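Aluminum resistance protein (Clostridium novyi, PDB 3I16) is probably a pyridoxal-5'-phosphate-dependent carbon-sulfur lyase of the methionine gamma-lyase family, named for a role in aluminium resistance. Local coordinates at residues A80-V85 with A91-H96; L46-A51 with Q292-A297; T136-S139 with K145-G148; N150-D155 with K172-I177. All blocks are in the same frame, centred on the assembly; numbering follows the deposited sequence.

From the N terminus, helix 17-54 supplies 46-51, which waits some 240 residues for its partner 292-297 on helix 287-318. Interaction 2 thus closes the longest loop, and the other three contacts all fall within it, one after another. Interaction 1 is a short return from helix 73-86 into edge strand 90-94; it touches interaction 2 directly, Val81 meeting Leu294 and Val85 meeting Ala51. Interaction 3 folds the linker after helix 129-133 back on itself and leads straight into interaction 4, where strand 150-153, the other edge of the seven-stranded sheet, is tied to the turn that follows helix 164-173. No two loops cross.

Interaction 1. Residues A80-V85 with A91-H96; sequences AVYARV and ALVRPH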
# COMPACT_ATOMS: atom_id res chain seq x y z
N ALA B 80 20.63 6.41 7.78
CA ALA B 80 21.79 7.27 7.55
C ALA B 80 21.41 8.73 7.53
O ALA B 80 22.13 9.57 8.07
CB ALA B 80 22.51 6.87 6.22
N VAL B 81 20.28 9.05 6.90
CA VAL B 81 19.79 10.44 6.90
C VAL B 81 19.49 10.90 8.34
O VAL B 81 19.86 12.01 8.72
CB VAL B 81 18.54 10.62 6.00
CG1 VAL B 81 17.91 11.99 6.22
CG2 VAL B 81 18.92 10.43 4.53
N TYR B 82 18.81 10.05 9.12
CA TYR B 82 18.48 10.38 10.51
C TYR B 82 19.75 10.64 11.34
O TYR B 82 19.82 11.59 12.13
CB TYR B 82 17.65 9.27 11.19
CG TYR B 82 16.16 9.50 11.25
CD1 TYR B 82 15.39 9.55 10.10
CD2 TYR B 82 15.51 9.61 12.48
CE1 TYR B 82 14.01 9.78 10.17
CE2 TYR B 82 14.12 9.82 12.56
CZ TYR B 82 13.38 9.89 11.41
OH TYR B 82 12.02 10.07 11.47
N ALA B 83 20.74 9.78 11.14
CA ALA B 83 22.03 9.86 11.83
C ALA B 83 22.77 11.17 11.53
O ALA B 83 23.32 11.80 12.45
CB ALA B 83 22.89 8.63 11.51
N ARG B 84 22.71 11.62 10.27
CA ARG B 84 23.26 12.92 9.91
C ARG B 84 22.48 14.06 10.56
O ARG B 84 23.09 15.01 11.04
CB ARG B 84 23.29 13.12 8.40
CG ARG B 84 24.37 12.31 7.73
CD ARG B 84 24.29 12.44 6.24
NE ARG B 84 25.29 11.60 5.61
CZ ARG B 84 26.56 11.96 5.43
NH1 ARG B 84 27.01 13.16 5.81
NH2 ARG B 84 27.39 11.11 4.84
N VAL B 85 21.14 13.99 10.56
CA VAL B 85 20.31 15.05 11.17
C VAL B 85 20.64 15.24 12.65
O VAL B 85 20.79 16.37 13.12
CB VAL B 85 18.80 14.79 11.00
CG1 VAL B 85 17.98 15.70 11.91
CG2 VAL B 85 18.37 14.94 9.55
N ALA B 91 21.57 5.23 13.51
CA ALA B 91 20.16 5.45 13.80
C ALA B 91 19.39 4.18 13.43
O ALA B 91 19.86 3.38 12.63
CB ALA B 91 19.63 6.66 13.04
N LEU B 92 18.22 4.02 14.03
CA LEU B 92 17.36 2.88 13.76
C LEU B 92 15.95 3.45 13.62
O LEU B 92 15.34 3.85 14.61
CB LEU B 92 17.42 1.87 14.91
CG LEU B 92 16.59 0.59 14.82
CD1 LEU B 92 16.98 -0.21 13.58
CD2 LEU B 92 16.73 -0.25 16.10
N VAL B 93 15.46 3.48 12.38
CA VAL B 93 14.17 4.06 12.03
C VAL B 93 13.37 2.94 11.42
O VAL B 93 13.73 2.38 10.37
CB VAL B 93 14.33 5.24 11.05
CG1 VAL B 93 12.98 5.94 10.81
CG2 VAL B 93 15.39 6.23 11.59
N ARG B 94 12.29 2.57 12.10
CA ARG B 94 11.50 1.42 11.71
C ARG B 94 10.00 1.57 11.89
O ARG B 94 9.54 2.07 12.92
CB ARG B 94 11.97 0.23 12.52
CG ARG B 94 13.40 -0.30 12.20
CD ARG B 94 13.49 -0.89 10.80
NE ARG B 94 14.79 -1.51 10.53
CZ ARG B 94 15.90 -0.86 10.18
NH1 ARG B 94 15.92 0.45 10.08
NH2 ARG B 94 17.00 -1.56 9.94
N PRO B 95 9.22 1.11 10.90
CA PRO B 95 7.75 1.10 11.04
C PRO B 95 7.27 0.06 12.08
O PRO B 95 6.14 0.16 12.61
CB PRO B 95 7.27 0.71 9.64
CG PRO B 95 8.40 0.02 8.99
CD PRO B 95 9.64 0.65 9.57
N HIS B 96 8.18 -0.88 12.39
CA HIS B 96 7.94 -1.99 13.29
C HIS B 96 7.74 -1.57 14.77
O HIS B 96 7.19 -2.37 15.53
CB HIS B 96 9.10 -3.01 13.16
CG HIS B 96 9.32 -3.52 11.77
ND1 HIS B 96 9.83 -2.73 10.76
CD2 HIS B 96 9.11 -4.74 11.22
CE1 HIS B 96 9.89 -3.43 9.64
NE2 HIS B 96 9.47 -4.66 9.89
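The ring of Tyr82 lies over Val93, whose CG2 methyl sits 3.5 Å from the ring centroid and only 19° off its normal: a CH-pi contact over one face. The methyl is displaced toward the rim at the CG end, and its closest ring atom is Tyr82 CG, 3.4 Å from Val93 CG2. The other branch, CG1, reaches the far end of the ring and comes within 4.0 Å of Tyr82 CZ. Val93 has CG1 anti to its backbone N (chi1 -173°), which presents both methyls to the tyrosine, and the two side chains cross at about a right angle. Nearer the turn the packing is between small groups. Ala91 CB lies 3.8 Å from Tyr82 CB and 4.1 Å from Ala83 CB; with alanine on both sides, the backbones come close, 5.2 Å between the CA atoms of Ala83 and Ala91. No hydrogen bond spans the two segments, though Asp79, one residue before 80-85, pairs with Val93 N and the Arg94 guanidinium. Tyr82 also meets Tyr256 and Leu294. Here the strand turns back along the helix that precedes it, at one edge of the large mixed sheet, in the aminotransferase-type fold of PLP enzymes.

Interaction 2. Residues L46-A51 with Q292-A297; sequences LKVLNA and QGLFLA. With EDO (1,2-ethanediol), chain M.
Val48 pushes its CG1 methyl between Leu294 and Phe295, and this is the close-packed part of the contact. The methyl lies 3.8 Å from the carbonyl O of Leu294, 3.9 Å from Leu294 CG and 3.9 Å from Phe295 CA, so it rests on backbone as much as on side chain. With CG1 anti to the backbone N (chi1 175°), that branch is the one directed at the other helix. One residue on, Leu49 lies alongside Phe295, both pointing the same way, and its CD1 meets the ring edge near the ring plane, 3.9 Å from Phe295 CE1. The segments run roughly antiparallel, 150° between their directions, axes 9.1 Å apart at the closest: an antiparallel helix pair that joins the long N-terminal helix 17-54 to helix 287-318. His413 of the third subunit meets the Phe295 ring edge-to-face, and Phe9 of the same subunit packs on Leu46. At Gln292 the apolar packing ends and a polar subunit boundary begins. A 1,2-ethanediol, probably from the crystallisation liquor, donates from O2 to Gln292 OE1 in a short 2.5 Å bond and also bonds Arg288 of this chain and Ile250 O of the third subunit, while Gln292 NE2 bonds to Gly249 O of the third subunit.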
# COMPACT_ATOMS: atom_id res chain seq x y z
N LEU B 46 17.29 23.55 6.71
CA LEU B 46 18.55 23.39 5.99
C LEU B 46 19.32 22.15 6.49
O LEU B 46 19.88 21.41 5.69
CB LEU B 46 19.39 24.66 6.14
CG LEU B 46 20.76 24.70 5.52
CD1 LEU B 46 20.73 24.39 4.01
CD2 LEU B 46 21.35 26.05 5.81
N LYS B 47 19.28 21.93 7.80
CA LYS B 47 19.90 20.75 8.41
C LYS B 47 19.34 19.45 7.81
O LYS B 47 20.10 18.54 7.42
CB LYS B 47 19.67 20.77 9.93
CG LYS B 47 20.18 19.55 10.69
CD LYS B 47 20.23 19.75 12.21
CE LYS B 47 18.88 19.83 12.88
NZ LYS B 47 19.06 20.07 14.33
N VAL B 48 18.02 19.38 7.70
CA VAL B 48 17.38 18.19 7.12
C VAL B 48 17.66 18.06 5.62
O VAL B 48 17.95 16.95 5.14
CB VAL B 48 15.86 18.14 7.43
CG1 VAL B 48 15.20 16.98 6.72
CG2 VAL B 48 15.61 18.07 8.96
N LEU B 49 17.60 19.16 4.88
CA LEU B 49 17.87 19.14 3.43
C LEU B 49 19.27 18.61 3.20
O LEU B 49 19.50 17.76 2.35
CB LEU B 49 17.77 20.52 2.83
CG LEU B 49 18.09 20.66 1.32
CD1 LEU B 49 17.12 19.87 0.41
CD2 LEU B 49 18.12 22.16 0.95
N ASN B 50 20.21 19.15 3.98
CA ASN B 50 21.60 18.75 3.85
C ASN B 50 21.80 17.25 4.06
O ASN B 50 22.53 16.61 3.30
CB ASN B 50 22.48 19.53 4.82
CG ASN B 50 23.94 19.26 4.60
OD1 ASN B 50 24.60 18.62 5.41
ND2 ASN B 50 24.44 19.71 3.47
N ALA B 51 21.14 16.69 5.09
CA ALA B 51 21.24 15.26 5.38
C ALA B 51 20.75 14.43 4.20
O ALA B 51 21.38 13.44 3.82
CB ALA B 51 20.48 14.92 6.66
N GLN B 292 9.52 11.77 3.45
CA GLN B 292 8.80 13.02 3.22
C GLN B 292 8.39 13.71 4.53
O GLN B 292 8.47 14.93 4.64
CB GLN B 292 7.60 12.81 2.30
CG GLN B 292 7.11 14.14 1.73
CD GLN B 292 6.02 14.02 0.71
OE1 GLN B 292 5.54 12.93 0.41
NE2 GLN B 292 5.62 15.17 0.15
N GLY B 293 7.99 12.90 5.52
CA GLY B 293 7.62 13.40 6.83
C GLY B 293 8.78 14.07 7.55
O GLY B 293 8.61 15.13 8.15
N LEU B 294 9.96 13.46 7.49
CA LEU B 294 11.15 14.08 8.11
C LEU B 294 11.43 15.44 7.49
O LEU B 294 11.78 16.42 8.18
CB LEU B 294 12.39 13.20 7.92
CG LEU B 294 13.75 13.78 8.35
CD1 LEU B 294 13.73 14.11 9.83
CD2 LEU B 294 14.87 12.81 8.01
N PHE B 295 11.27 15.51 6.18
CA PHE B 295 11.55 16.75 5.45
C PHE B 295 10.59 17.87 5.84
O PHE B 295 10.98 19.04 5.87
CB PHE B 295 11.50 16.50 3.94
CG PHE B 295 12.02 17.64 3.14
CD1 PHE B 295 13.38 17.86 3.04
CD2 PHE B 295 11.14 18.52 2.52
CE1 PHE B 295 13.88 18.92 2.33
CE2 PHE B 295 11.64 19.58 1.78
CZ PHE B 295 13.01 19.78 1.69
N LEU B 296 9.34 17.51 6.12
CA LEU B 296 8.32 18.48 6.57
C LEU B 296 8.38 18.76 8.06
O LEU B 296 7.81 19.75 8.51
CB LEU B 296 6.91 17.97 6.27
CG LEU B 296 6.52 17.95 4.79
CD1 LEU B 296 5.32 17.10 4.59
CD2 LEU B 296 6.30 19.37 4.26
N ALA B 297 9.10 17.92 8.81
CA ALA B 297 9.05 18.02 10.28
C ALA B 297 9.51 19.35 10.89
O ALA B 297 8.89 19.82 11.83
CB ALA B 297 9.81 16.82 10.95
C1 EDO M . 2.62 10.81 0.50
O1 EDO M . 2.40 10.26 -0.81
C2 EDO M . 3.89 10.27 1.16
O2 EDO M . 5.02 10.45 0.29

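Interaction 3. Residues T136-S139 with K145-G148; sequences TENS and KEFG. With EDO (1,2-ethanediol), chain C.
Asn138 is where 136-139 meets 145-148, its side chain entering between those of Lys145 and Glu146. The chain arrives there through Thr136 and Glu137, both modelled only as far as CB and both with that bond directed away from the partner. Asn138 turns the other way. Its side chain crosses the extended lysine at about a right angle, with ND2 3.2 Å from Lys145 CD, a tight packing contact with the methylene rather than with the ammonium. On its other flank Asn138 slides past Glu146 in the opposite direction: CB is 3.4 Å from Glu146 OE2, and the amide and carboxylate planes are turned 48° from each other. The polar ends of the amide are held within the same loop, OD1 by Ser143 OG and ND2 by Gly134 O. The segments are two parts of one irregular surface linker between helix 129-133 and strand 150-153, the second beginning with a short 3-10 segment. Ser139 follows, and here water does the joining: its backbone N donates to a water at 2.8 Å, which in turn donates to Glu146 OE1 at 2.8 Å. Glu146 OE2 is close to Ser139 N as well, but the angle is too poor for a bond. The carboxylate also collects the backbone N-H groups of Gly142 and Ser143 on OE1 and of Asn140 on OE2, so one acidic side chain gathers the intervening loop. Ser139 O accepts, at 2.7 Å, from O2 of a 1,2-ethanediol, probably from the crystallisation liquor, that is also hydrogen-bonded to Glu265 of the second subunit.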
# COMPACT_ATOMS: atom_id res chain seq x y z
N THR B 136 6.67 -0.25 40.13
CA THR B 136 5.79 -0.62 41.21
C THR B 136 5.25 -2.02 40.96
O THR B 136 5.56 -2.95 41.71
CB THR B 136 4.63 0.40 41.36
N GLU B 137 4.48 -2.17 39.88
CA GLU B 137 3.80 -3.42 39.61
C GLU B 137 4.64 -4.40 38.77
O GLU B 137 5.31 -4.00 37.78
CB GLU B 137 2.47 -3.14 38.91
N ASN B 138 4.59 -5.67 39.17
CA ASN B 138 5.26 -6.75 38.45
C ASN B 138 4.33 -7.97 38.44
O ASN B 138 3.96 -8.48 39.48
CB ASN B 138 6.62 -7.06 39.08
CG ASN B 138 7.68 -6.07 38.65
OD1 ASN B 138 8.06 -6.02 37.48
ND2 ASN B 138 8.17 -5.26 39.60
N SER B 139 3.95 -8.39 37.24
CA SER B 139 3.00 -9.47 37.06
C SER B 139 3.50 -10.50 36.06
O SER B 139 2.73 -11.08 35.34
CB SER B 139 1.68 -8.87 36.59
OG SER B 139 1.90 -8.10 35.43
N LYS B 145 12.98 -5.25 35.79
CA LYS B 145 13.17 -5.78 37.14
C LYS B 145 13.14 -7.30 37.13
O LYS B 145 14.00 -7.96 37.74
CB LYS B 145 12.11 -5.23 38.10
CG LYS B 145 12.42 -5.46 39.57
CD LYS B 145 11.24 -4.96 40.40
CE LYS B 145 11.62 -4.56 41.82
NZ LYS B 145 10.44 -3.91 42.51
N GLU B 146 12.18 -7.86 36.38
CA GLU B 146 12.05 -9.32 36.25
C GLU B 146 13.24 -9.97 35.54
O GLU B 146 13.44 -11.16 35.66
CB GLU B 146 10.70 -9.68 35.63
CG GLU B 146 9.57 -9.36 36.63
CD GLU B 146 8.17 -9.35 36.05
OE1 GLU B 146 8.00 -9.15 34.83
OE2 GLU B 146 7.21 -9.51 36.86
N PHE B 147 14.04 -9.17 34.85
CA PHE B 147 15.28 -9.63 34.22
C PHE B 147 16.55 -9.22 35.01
O PHE B 147 17.66 -9.24 34.47
CB PHE B 147 15.30 -9.23 32.74
CG PHE B 147 14.48 -10.14 31.88
CD1 PHE B 147 15.02 -11.32 31.38
CD2 PHE B 147 13.15 -9.89 31.67
CE1 PHE B 147 14.26 -12.20 30.63
CE2 PHE B 147 12.38 -10.74 30.92
CZ PHE B 147 12.93 -11.91 30.39
N GLY B 148 16.36 -8.87 36.28
CA GLY B 148 17.46 -8.53 37.17
C GLY B 148 18.08 -7.17 36.99
O GLY B 148 19.19 -6.95 37.47
C1 EDO C . 0.59 -12.87 31.08
O1 EDO C . -0.26 -11.76 30.81
C2 EDO C . 1.87 -12.37 31.73
O2 EDO C . 1.56 -11.87 33.04
O HOH W 1 5.65 -7.61 35.13

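Interaction 4. Residues N150-D155 with K172-I177; sequences NYKQVD and KEDESI
Lys152 reaches across to Asp174 in a salt bridge, NZ lying 2.6 Å from OD2. The lysine chain, extended beyond CG, carries NZ to the carboxylate, where it meets OD2 on the anti side, 31° out of the carboxylate plane. Along its length the chain passes near Ile177, where CD of Lys152 and CD1 of Ile177 are a loose 4.5 Å apart. The other carboxylate oxygen is occupied at home. Asp174 OD1 accepts from Ser176 OG at 2.6 Å on the syn side and from Ser176 N at 3.0 Å on the anti side, both donors approaching from the same face. The backbone bond makes an Asx turn, set within the type I beta turn Asp174 to Ile177, whose closing bond from Ile177 N to Asp174 O is weak. Three donors round the carboxylate leave it little freedom to rotate and would be expected to favour its ionised form. A hydrogen bond between Ser176 OG and Thr117 OG1 ties the turn to strand 117-120. Within 150-155 a separate run of bonds passes through Gln153: Tyr151 OH donates to Gln153 OE1 at 2.7 Å, in the plane of the tyrosine ring, and Gln153 NE2 donates to Asp155 OD1 at 2.7 Å. The contact joins edge strand 150-153 to the turn leading into strand 177-183, in a beta-alpha-beta crossover through helix 164-173, with strand 117-120 between the two strands it connects, as found in the large domain of PLP-dependent aminotransferase-fold enzymes.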
# COMPACT_ATOMS: atom_id res chain seq x y z
N ASN B 150 17.94 -3.23 37.83
CA ASN B 150 17.42 -2.39 38.90
C ASN B 150 17.13 -0.98 38.43
O ASN B 150 17.64 -0.52 37.40
CB ASN B 150 18.42 -2.36 40.03
CG ASN B 150 18.84 -3.74 40.47
OD1 ASN B 150 18.01 -4.53 40.93
ND2 ASN B 150 20.12 -4.05 40.32
N TYR B 151 16.28 -0.30 39.19
CA TYR B 151 15.85 1.06 38.91
C TYR B 151 16.03 1.96 40.13
O TYR B 151 15.66 1.58 41.25
CB TYR B 151 14.35 1.05 38.57
CG TYR B 151 13.75 2.43 38.44
CD1 TYR B 151 13.87 3.14 37.25
CD2 TYR B 151 13.07 3.02 39.50
CE1 TYR B 151 13.35 4.41 37.12
CE2 TYR B 151 12.52 4.29 39.38
CZ TYR B 151 12.67 4.99 38.19
OH TYR B 151 12.15 6.24 38.04
N LYS B 152 16.62 3.13 39.90
CA LYS B 152 16.71 4.18 40.89
C LYS B 152 16.23 5.46 40.25
O LYS B 152 16.21 5.60 39.01
CB LYS B 152 18.11 4.34 41.46
CG LYS B 152 18.46 3.34 42.54
CD LYS B 152 19.85 3.58 43.11
CE LYS B 152 20.17 2.55 44.16
NZ LYS B 152 21.57 2.64 44.60
N GLN B 153 15.82 6.38 41.09
CA GLN B 153 15.24 7.63 40.64
C GLN B 153 15.76 8.79 41.46
O GLN B 153 15.94 8.66 42.65
CB GLN B 153 13.72 7.54 40.81
CG GLN B 153 12.93 8.78 40.49
CD GLN B 153 11.44 8.52 40.62
OE1 GLN B 153 10.93 7.53 40.11
NE2 GLN B 153 10.73 9.42 41.30
N VAL B 154 16.03 9.90 40.78
CA VAL B 154 16.37 11.15 41.41
C VAL B 154 15.37 12.16 40.85
O VAL B 154 15.21 12.30 39.62
CB VAL B 154 17.81 11.58 41.15
CG1 VAL B 154 18.01 13.02 41.64
CG2 VAL B 154 18.76 10.60 41.84
N ASP B 155 14.65 12.82 41.75
CA ASP B 155 13.63 13.78 41.35
C ASP B 155 14.25 15.12 40.95
O ASP B 155 15.38 15.44 41.31
CB ASP B 155 12.67 14.03 42.53
CG ASP B 155 11.83 12.80 42.89
OD1 ASP B 155 11.67 11.88 42.05
OD2 ASP B 155 11.31 12.76 44.01
N LYS B 172 27.94 8.24 42.51
CA LYS B 172 29.13 7.91 43.25
C LYS B 172 28.87 6.73 44.21
O LYS B 172 29.72 5.86 44.35
CB LYS B 172 29.69 9.12 44.00
CG LYS B 172 30.37 10.14 43.08
CD LYS B 172 31.16 11.21 43.85
CE LYS B 172 30.27 12.09 44.69
NZ LYS B 172 31.01 13.26 45.28
N GLU B 173 27.68 6.69 44.81
CA GLU B 173 27.34 5.65 45.77
C GLU B 173 26.87 4.33 45.17
O GLU B 173 26.69 3.36 45.89
CB GLU B 173 26.31 6.17 46.77
CG GLU B 173 26.91 7.24 47.69
CD GLU B 173 25.94 7.75 48.72
OE1 GLU B 173 24.74 7.41 48.62
OE2 GLU B 173 26.39 8.49 49.63
N ASP B 174 26.69 4.26 43.85
CA ASP B 174 26.22 3.03 43.24
C ASP B 174 26.91 2.86 41.90
O ASP B 174 26.47 3.38 40.88
CB ASP B 174 24.69 3.04 43.11
CG ASP B 174 24.13 1.71 42.64
OD1 ASP B 174 24.92 0.84 42.25
OD2 ASP B 174 22.88 1.55 42.66
N GLU B 175 28.00 2.10 41.94
CA GLU B 175 28.80 1.82 40.77
C GLU B 175 28.14 0.86 39.79
O GLU B 175 28.66 0.67 38.70
CB GLU B 175 30.20 1.30 41.19
CG GLU B 175 31.00 2.38 41.89
CD GLU B 175 32.37 1.95 42.37
OE1 GLU B 175 32.76 0.78 42.16
OE2 GLU B 175 33.05 2.81 42.96
N SER B 176 27.01 0.24 40.16
CA SER B 176 26.27 -0.66 39.24
C SER B 176 25.40 0.12 38.25
O SER B 176 24.84 -0.48 37.33
CB SER B 176 25.37 -1.63 40.02
OG SER B 176 24.20 -1.00 40.52
N ILE B 177 25.24 1.44 38.47
CA ILE B 177 24.47 2.28 37.56
C ILE B 177 25.25 2.46 36.25
O ILE B 177 26.35 3.05 36.24
CB ILE B 177 24.13 3.65 38.16
CG1 ILE B 177 23.21 3.50 39.38
CG2 ILE B 177 23.50 4.53 37.10
CD1 ILE B 177 23.03 4.76 40.19